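Local atomic coordinates of suppressor protein MPT5 (Saccharomyces cerevisiae, PDB entry 5BZ1), a protein that binds specific sequences in the 3'-UTR of target mRNAs and regulates their expression after transcription, including negative regulation of HO. Residues L54-Q67 against Q91-I105. Sequence-based numbering, arbitrary orientation.
Sequences LDLILDPFGNYLVQ and QISINQYGTRSLQKI. With nucleotides of chain B.
Pumilio repeats 2 and 3 pack side by side here, and Ile57 of the first is the knob in a hole formed by Ile92, Gly98, Ser101 and Ile105 of the second. Its CG2 touches Ile92 CG2 and Ser101 CB, each at 3.7 Å. Ser101 OG donates to Ile57 O (3.1 Å), on a lone pair in the carbonyl plane. Leu58 CD2 lies against Asn95 CG, and water 1 joins Leu58 O to Asn95 ND2. Pro60 covers one face of the Tyr97 ring in a CH-pi contact, CA 3.7 Å from the centroid. Helices 62-67 and 98-105 run parallel, 1° apart, as RNA-binding helices of neighbouring repeats do in the PUF fold. Together they hold U9 of chain B: its N3 donates to Asn63 OD1 (2.7 Å), its O4 accepts from Gln67 NE2 (2.8 Å) and its OP2 from Arg100 NH2 (3.0 Å). Asn63 CG sits between its backbone N and carbonyl carbon (chi1 85°), and ND2 turns back to donate to Asp59 O, which lies in the amide plane. The Tyr64 ring has A10 of chain B over one face and U9 of chain B over the other. The Arg100 guanidinium lies between U9 and U7, both of chain B. Farther along, Lys104 NZ donates to Gln67 O from above the carbonyl plane.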
loop_
_atom_site.group_PDB
_atom_site.type_symbol
_atom_site.label_atom_id
_atom_site.label_comp_id
_atom_site.label_asym_id
_atom_site.label_seq_id
_atom_site.Cartn_x
_atom_site.Cartn_y
_atom_site.Cartn_z
ATOM N N LEU A 54 2.499 16.474 26.664
ATOM C CA LEU A 54 1.325 16.147 25.860
ATOM C C LEU A 54 0.631 17.413 25.364
ATOM O O LEU A 54 0.226 17.490 24.201
ATOM C CB LEU A 54 0.336 15.285 26.646
ATOM C CG LEU A 54 -0.943 14.932 25.879
ATOM C CD1 LEU A 54 -0.611 14.138 24.622
ATOM C CD2 LEU A 54 -1.925 14.168 26.754
ATOM N N ASP A 55 0.512 18.403 26.247
ATOM C CA ASP A 55 -0.142 19.664 25.913
ATOM C C ASP A 55 0.574 20.365 24.755
ATOM O O ASP A 55 -0.059 20.815 23.800
ATOM C CB ASP A 55 -0.175 20.581 27.141
ATOM C CG ASP A 55 -0.664 19.869 28.393
ATOM O OD1 ASP A 55 -1.792 20.154 28.850
ATOM O OD2 ASP A 55 0.087 19.021 28.918
ATOM N N LEU A 56 1.899 20.437 24.844
ATOM C CA LEU A 56 2.713 21.100 23.830
ATOM C C LEU A 56 2.672 20.375 22.481
ATOM O O LEU A 56 2.582 21.008 21.427
ATOM C CB LEU A 56 4.155 21.235 24.320
ATOM C CG LEU A 56 4.319 22.091 25.574
ATOM C CD1 LEU A 56 5.778 22.176 25.995
ATOM C CD2 LEU A 56 3.751 23.480 25.344
ATOM N N ILE A 57 2.734 19.048 22.527
ATOM C CA ILE A 57 2.659 18.212 21.331
ATOM C C ILE A 57 1.390 18.503 20.525
ATOM O O ILE A 57 1.393 18.445 19.292
ATOM C CB ILE A 57 2.743 16.714 21.716
ATOM C CG1 ILE A 57 4.202 16.308 21.924
ATOM C CG2 ILE A 57 2.095 15.820 20.664
ATOM C CD1 ILE A 57 4.380 14.963 22.603
ATOM N N LEU A 58 0.318 18.850 21.232
ATOM C CA LEU A 58 -0.968 19.128 20.604
ATOM C C LEU A 58 -1.179 20.614 20.289
ATOM O O LEU A 58 -2.211 20.991 19.729
ATOM C CB LEU A 58 -2.100 18.624 21.501
ATOM C CG LEU A 58 -2.022 17.147 21.888
ATOM C CD1 LEU A 58 -3.114 16.789 22.878
ATOM C CD2 LEU A 58 -2.131 16.273 20.652
ATOM N N ASP A 59 -0.202 21.447 20.637
ATOM C CA ASP A 59 -0.364 22.896 20.545
ATOM C C ASP A 59 0.031 23.432 19.170
ATOM O O ASP A 59 1.009 22.968 18.580
ATOM C CB ASP A 59 0.461 23.582 21.635
ATOM C CG ASP A 59 0.139 25.055 21.772
ATOM O OD1 ASP A 59 -0.833 25.386 22.487
ATOM O OD2 ASP A 59 0.852 25.879 21.159
ATOM N N PRO A 60 -0.740 24.407 18.654
ATOM C CA PRO A 60 -0.498 25.023 17.342
ATOM C C PRO A 60 0.920 25.571 17.191
ATOM O O PRO A 60 1.448 25.575 16.077
ATOM C CB PRO A 60 -1.499 26.178 17.312
ATOM C CG PRO A 60 -2.624 25.716 18.177
ATOM C CD PRO A 60 -1.982 24.908 19.276
ATOM N N PHE A 61 1.514 26.032 18.290
ATOM C CA PHE A 61 2.867 26.567 18.259
ATOM C C PHE A 61 3.835 25.674 19.035
ATOM O O PHE A 61 4.994 25.522 18.644
ATOM C CB PHE A 61 2.883 28.006 18.790
ATOM C CG PHE A 61 1.960 28.930 18.044
ATOM C CD1 PHE A 61 2.210 29.253 16.714
ATOM C CD2 PHE A 61 0.837 29.467 18.663
ATOM C CE1 PHE A 61 1.357 30.095 16.015
ATOM C CE2 PHE A 61 -0.019 30.312 17.971
ATOM C CZ PHE A 61 0.242 30.626 16.646
ATOM N N GLY A 62 3.350 25.070 20.119
ATOM C CA GLY A 62 4.149 24.138 20.902
ATOM C C GLY A 62 4.690 22.957 20.107
ATOM O O GLY A 62 5.784 22.459 20.388
ATOM N N ASN A 63 3.930 22.508 19.110
ATOM C CA ASN A 63 4.352 21.369 18.296
ATOM C C ASN A 63 5.633 21.664 17.516
ATOM O O ASN A 63 6.441 20.766 17.276
ATOM C CB ASN A 63 3.225 20.898 17.364
ATOM C CG ASN A 63 3.162 21.685 16.058
ATOM O OD1 ASN A 63 3.855 21.365 15.085
ATOM N ND2 ASN A 63 2.312 22.705 16.025
ATOM N N TYR A 64 5.820 22.926 17.134
ATOM C CA TYR A 64 7.046 23.340 16.462
ATOM C C TYR A 64 8.252 23.266 17.404
ATOM O O TYR A 64 9.350 22.883 16.990
ATOM C CB TYR A 64 6.900 24.755 15.888
ATOM C CG TYR A 64 6.016 24.841 14.660
ATOM C CD1 TYR A 64 6.469 24.401 13.422
ATOM C CD2 TYR A 64 4.736 25.372 14.735
ATOM C CE1 TYR A 64 5.667 24.479 12.296
ATOM C CE2 TYR A 64 3.924 25.454 13.613
ATOM C CZ TYR A 64 4.395 25.009 12.399
ATOM O OH TYR A 64 3.595 25.089 11.282
ATOM N N LEU A 65 8.051 23.638 18.667
ATOM C CA LEU A 65 9.130 23.568 19.651
ATOM C C LEU A 65 9.525 22.120 19.934
ATOM O O LEU A 65 10.712 21.784 19.949
ATOM C CB LEU A 65 8.746 24.270 20.957
ATOM C CG LEU A 65 9.843 24.228 22.022
ATOM C CD1 LEU A 65 11.102 24.894 21.502
ATOM C CD2 LEU A 65 9.402 24.879 23.322
ATOM N N VAL A 66 8.525 21.268 20.153
ATOM C CA VAL A 66 8.767 19.850 20.414
ATOM C C VAL A 66 9.576 19.208 19.282
ATOM O O VAL A 66 10.540 18.479 19.533
ATOM C CB VAL A 66 7.446 19.080 20.622
ATOM C CG1 VAL A 66 7.703 17.589 20.703
ATOM C CG2 VAL A 66 6.736 19.562 21.882
ATOM N N GLN A 67 9.188 19.494 18.044
ATOM C CA GLN A 67 9.900 18.972 16.881
ATOM C C GLN A 67 11.346 19.461 16.824
ATOM O O GLN A 67 12.252 18.682 16.541
ATOM C CB GLN A 67 9.172 19.349 15.589
ATOM C CG GLN A 67 7.860 18.610 15.357
ATOM C CD GLN A 67 7.213 18.991 14.043
ATOM O OE1 GLN A 67 7.671 18.591 12.973
ATOM N NE2 GLN A 67 6.146 19.778 14.116
ATOM N N GLN A 91 -4.520 9.615 20.598
ATOM C CA GLN A 91 -4.973 11.001 20.687
ATOM C C GLN A 91 -4.049 11.931 19.909
ATOM O O GLN A 91 -4.495 12.857 19.227
ATOM C CB GLN A 91 -5.025 11.435 22.152
ATOM C CG GLN A 91 -5.231 12.931 22.351
ATOM C CD GLN A 91 -5.111 13.334 23.802
ATOM O OE1 GLN A 91 -4.696 12.537 24.642
ATOM N NE2 GLN A 91 -5.477 14.573 24.107
ATOM N N ILE A 92 -2.752 11.671 20.016
ATOM C CA ILE A 92 -1.754 12.472 19.332
ATOM C C ILE A 92 -1.819 12.294 17.812
ATOM O O ILE A 92 -1.754 13.270 17.066
ATOM C CB ILE A 92 -0.347 12.128 19.845
ATOM C CG1 ILE A 92 -0.205 12.540 21.315
ATOM C CG2 ILE A 92 0.713 12.810 19.004
ATOM C CD1 ILE A 92 1.048 12.005 21.996
ATOM N N SER A 93 -1.958 11.050 17.361
ATOM C CA SER A 93 -1.923 10.735 15.935
ATOM C C SER A 93 -3.099 11.313 15.135
ATOM O O SER A 93 -2.941 11.678 13.971
ATOM C CB SER A 93 -1.835 9.221 15.731
ATOM O OG SER A 93 -0.709 8.688 16.400
ATOM N N ILE A 94 -4.273 11.390 15.757
ATOM C CA ILE A 94 -5.450 11.945 15.092
ATOM C C ILE A 94 -5.458 13.472 15.138
ATOM O O ILE A 94 -6.299 14.116 14.510
ATOM C CB ILE A 94 -6.760 11.445 15.719
ATOM C CG1 ILE A 94 -6.887 11.935 17.164
ATOM C CG2 ILE A 94 -6.854 9.924 15.644
ATOM C CD1 ILE A 94 -8.171 11.492 17.841
ATOM N N ASN A 95 -4.533 14.047 15.900
ATOM C CA ASN A 95 -4.465 15.499 16.048
ATOM C C ASN A 95 -3.657 16.132 14.917
ATOM O O ASN A 95 -2.610 15.607 14.531
ATOM C CB ASN A 95 -3.851 15.865 17.398
ATOM C CG ASN A 95 -4.033 17.330 17.743
ATOM O OD1 ASN A 95 -3.153 18.155 17.497
ATOM N ND2 ASN A 95 -5.182 17.661 18.319
ATOM N N GLN A 96 -4.140 17.257 14.395
ATOM C CA GLN A 96 -3.504 17.898 13.247
ATOM C C GLN A 96 -2.117 18.428 13.597
ATOM O O GLN A 96 -1.242 18.525 12.732
ATOM C CB GLN A 96 -4.385 19.020 12.686
ATOM C CG GLN A 96 -4.572 20.213 13.618
ATOM C CD GLN A 96 -5.349 21.344 12.969
ATOM O OE1 GLN A 96 -5.054 21.748 11.846
ATOM N NE2 GLN A 96 -6.344 21.862 13.677
ATOM N N TYR A 97 -1.923 18.764 14.869
ATOM C CA TYR A 97 -0.628 19.220 15.353
ATOM C C TYR A 97 0.144 18.041 15.938
ATOM O O TYR A 97 1.356 17.922 15.740
ATOM C CB TYR A 97 -0.810 20.329 16.394
ATOM C CG TYR A 97 -1.637 21.485 15.880
ATOM C CD1 TYR A 97 -1.198 22.246 14.807
ATOM C CD2 TYR A 97 -2.858 21.807 16.455
ATOM C CE1 TYR A 97 -1.948 23.297 14.320
ATOM C CE2 TYR A 97 -3.615 22.860 15.977
ATOM C CZ TYR A 97 -3.154 23.600 14.910
ATOM O OH TYR A 97 -3.899 24.646 14.425
ATOM N N GLY A 98 -0.568 17.169 16.646
ATOM C CA GLY A 98 0.040 16.005 17.267
ATOM C C GLY A 98 0.749 15.087 16.286
ATOM O O GLY A 98 1.842 14.594 16.571
ATOM N N THR A 99 0.132 14.861 15.128
ATOM C CA THR A 99 0.713 13.978 14.122
ATOM C C THR A 99 2.080 14.474 13.643
ATOM O O THR A 99 2.966 13.670 13.374
ATOM C CB THR A 99 -0.243 13.746 12.921
ATOM O OG1 THR A 99 0.303 12.750 12.048
ATOM C CG2 THR A 99 -0.474 15.034 12.132
ATOM N N ARG A 100 2.254 15.793 13.559
ATOM C CA ARG A 100 3.527 16.367 13.131
ATOM C C ARG A 100 4.595 16.126 14.200
ATOM O O ARG A 100 5.731 15.759 13.889
ATOM C CB ARG A 100 3.389 17.869 12.866
ATOM C CG ARG A 100 2.250 18.260 11.923
ATOM C CD ARG A 100 2.469 17.747 10.505
ATOM N NE ARG A 100 1.454 18.261 9.585
ATOM C CZ ARG A 100 1.717 18.980 8.498
ATOM N NH1 ARG A 100 2.971 19.261 8.170
ATOM N NH2 ARG A 100 0.727 19.410 7.727
ATOM N N SER A 101 4.218 16.336 15.459
ATOM C CA SER A 101 5.103 16.083 16.591
ATOM C C SER A 101 5.546 14.620 16.642
ATOM O O SER A 101 6.731 14.329 16.779
ATOM C CB SER A 101 4.404 16.450 17.902
ATOM O OG SER A 101 4.066 17.820 17.949
ATOM N N LEU A 102 4.585 13.706 16.529
ATOM C CA LEU A 102 4.863 12.279 16.668
ATOM C C LEU A 102 5.692 11.722 15.507
ATOM O O LEU A 102 6.569 10.875 15.716
ATOM C CB LEU A 102 3.561 11.489 16.846
ATOM C CG LEU A 102 3.715 10.019 17.232
ATOM C CD1 LEU A 102 4.707 9.893 18.371
ATOM C CD2 LEU A 102 2.377 9.423 17.637
ATOM N N GLN A 103 5.423 12.200 14.293
ATOM C CA GLN A 103 6.220 11.817 13.130
ATOM C C GLN A 103 7.689 12.174 13.349
ATOM O O GLN A 103 8.583 11.385 13.041
ATOM C CB GLN A 103 5.710 12.511 11.865
ATOM C CG GLN A 103 4.402 11.969 11.301
ATOM C CD GLN A 103 3.836 12.863 10.215
ATOM O OE1 GLN A 103 4.489 13.120 9.204
ATOM N NE2 GLN A 103 2.614 13.351 10.423
ATOM N N LYS A 104 7.929 13.371 13.879
ATOM C CA LYS A 104 9.290 13.835 14.141
ATOM C C LYS A 104 9.956 12.996 15.232
ATOM O O LYS A 104 11.127 12.630 15.118
ATOM C CB LYS A 104 9.291 15.313 14.542
ATOM C CG LYS A 104 10.686 15.908 14.698
ATOM C CD LYS A 104 11.501 15.741 13.417
ATOM C CE LYS A 104 12.926 16.267 13.574
ATOM N NZ LYS A 104 12.984 17.749 13.663
ATOM N N ILE A 105 9.198 12.694 16.284
ATOM C CA ILE A 105 9.699 11.878 17.386
ATOM C C ILE A 105 10.129 10.494 16.897
ATOM O O ILE A 105 11.244 10.048 17.179
ATOM C CB ILE A 105 8.652 11.748 18.510
ATOM C CG1 ILE A 105 8.473 13.094 19.219
ATOM C CG2 ILE A 105 9.061 10.679 19.514
ATOM C CD1 ILE A 105 7.340 13.117 20.232
ATOM P P U B 9 2.112 22.775 5.991
ATOM O OP1 U B 9 3.564 22.674 6.294
ATOM O OP2 U B 9 1.326 21.542 5.744
ATOM O "O5'" U B 9 1.425 23.573 7.187
ATOM C "C5'" U B 9 0.016 23.748 7.261
ATOM C "C4'" U B 9 -0.403 24.057 8.673
ATOM O "O4'" U B 9 -0.138 22.903 9.508
ATOM C "C3'" U B 9 0.363 25.191 9.333
ATOM O "O3'" U B 9 -0.191 26.459 9.022
ATOM C "C2'" U B 9 0.301 24.840 10.817
ATOM O "O2'" U B 9 -0.921 25.277 11.396
ATOM C "C1'" U B 9 0.308 23.311 10.781
ATOM N N1 U B 9 1.648 22.723 11.020
ATOM C C2 U B 9 2.078 22.592 12.332
ATOM O O2 U B 9 1.415 22.963 13.286
ATOM N N3 U B 9 3.321 22.026 12.492
ATOM C C4 U B 9 4.155 21.578 11.488
ATOM O O4 U B 9 5.247 21.093 11.790
ATOM C C5 U B 9 3.636 21.737 10.159
ATOM C C6 U B 9 2.427 22.283 9.971
ATOM P P A B 10 0.752 27.683 8.586
ATOM O OP1 A B 10 -0.105 28.741 7.995
ATOM O OP2 A B 10 1.889 27.135 7.804
ATOM O "O5'" A B 10 1.307 28.242 9.969
ATOM C "C5'" A B 10 0.434 28.428 11.078
ATOM C "C4'" A B 10 0.999 29.396 12.086
ATOM O "O4'" A B 10 2.195 28.825 12.689
ATOM C "C3'" A B 10 1.411 30.757 11.527
ATOM O "O3'" A B 10 1.145 31.765 12.502
ATOM C "C2'" A B 10 2.920 30.607 11.356
ATOM O "O2'" A B 10 3.639 31.823 11.363
ATOM C "C1'" A B 10 3.269 29.734 12.555
ATOM N N9 A B 10 4.523 28.982 12.422
ATOM C C8 A B 10 5.050 28.372 11.311
ATOM N N7 A B 10 6.201 27.787 11.533
ATOM C C5 A B 10 6.456 28.026 12.879
ATOM C C6 A B 10 7.522 27.670 13.733
ATOM N N6 A B 10 8.584 26.960 13.346
ATOM N N1 A B 10 7.455 28.076 15.022
ATOM C C2 A B 10 6.392 28.787 15.422
ATOM N N3 A B 10 5.334 29.181 14.716
ATOM C C4 A B 10 5.428 28.765 13.438
ATOM P P U B 7 -4.834 17.385 2.756
ATOM O OP1 U B 7 -5.755 17.645 3.897
ATOM O OP2 U B 7 -5.133 18.010 1.439
ATOM O "O5'" U B 7 -3.358 17.803 3.203
ATOM C "C5'" U B 7 -3.001 19.171 3.394
ATOM C "C4'" U B 7 -1.517 19.405 3.220
ATOM O "O4'" U B 7 -0.820 19.063 4.452
ATOM C "C3'" U B 7 -0.844 18.592 2.110
ATOM O "O3'" U B 7 0.214 19.366 1.531
ATOM C "C2'" U B 7 -0.240 17.423 2.884
ATOM O "O2'" U B 7 0.835 16.776 2.238
ATOM C "C1'" U B 7 0.195 18.118 4.171
ATOM N N1 U B 7 0.352 17.232 5.335
ATOM C C2 U B 7 1.645 16.895 5.708
ATOM O O2 U B 7 2.630 17.283 5.101
ATOM N N3 U B 7 1.751 16.077 6.807
ATOM C C4 U B 7 0.711 15.581 7.566
ATOM O O4 U B 7 0.972 14.857 8.530
ATOM C C5 U B 7 -0.596 15.984 7.124
ATOM C C6 U B 7 -0.732 16.780 6.052
HETATM O O HOH W 1 -4.939 20.498 19.352
HETATM O O HOH W 2 10.504 19.142 11.962
#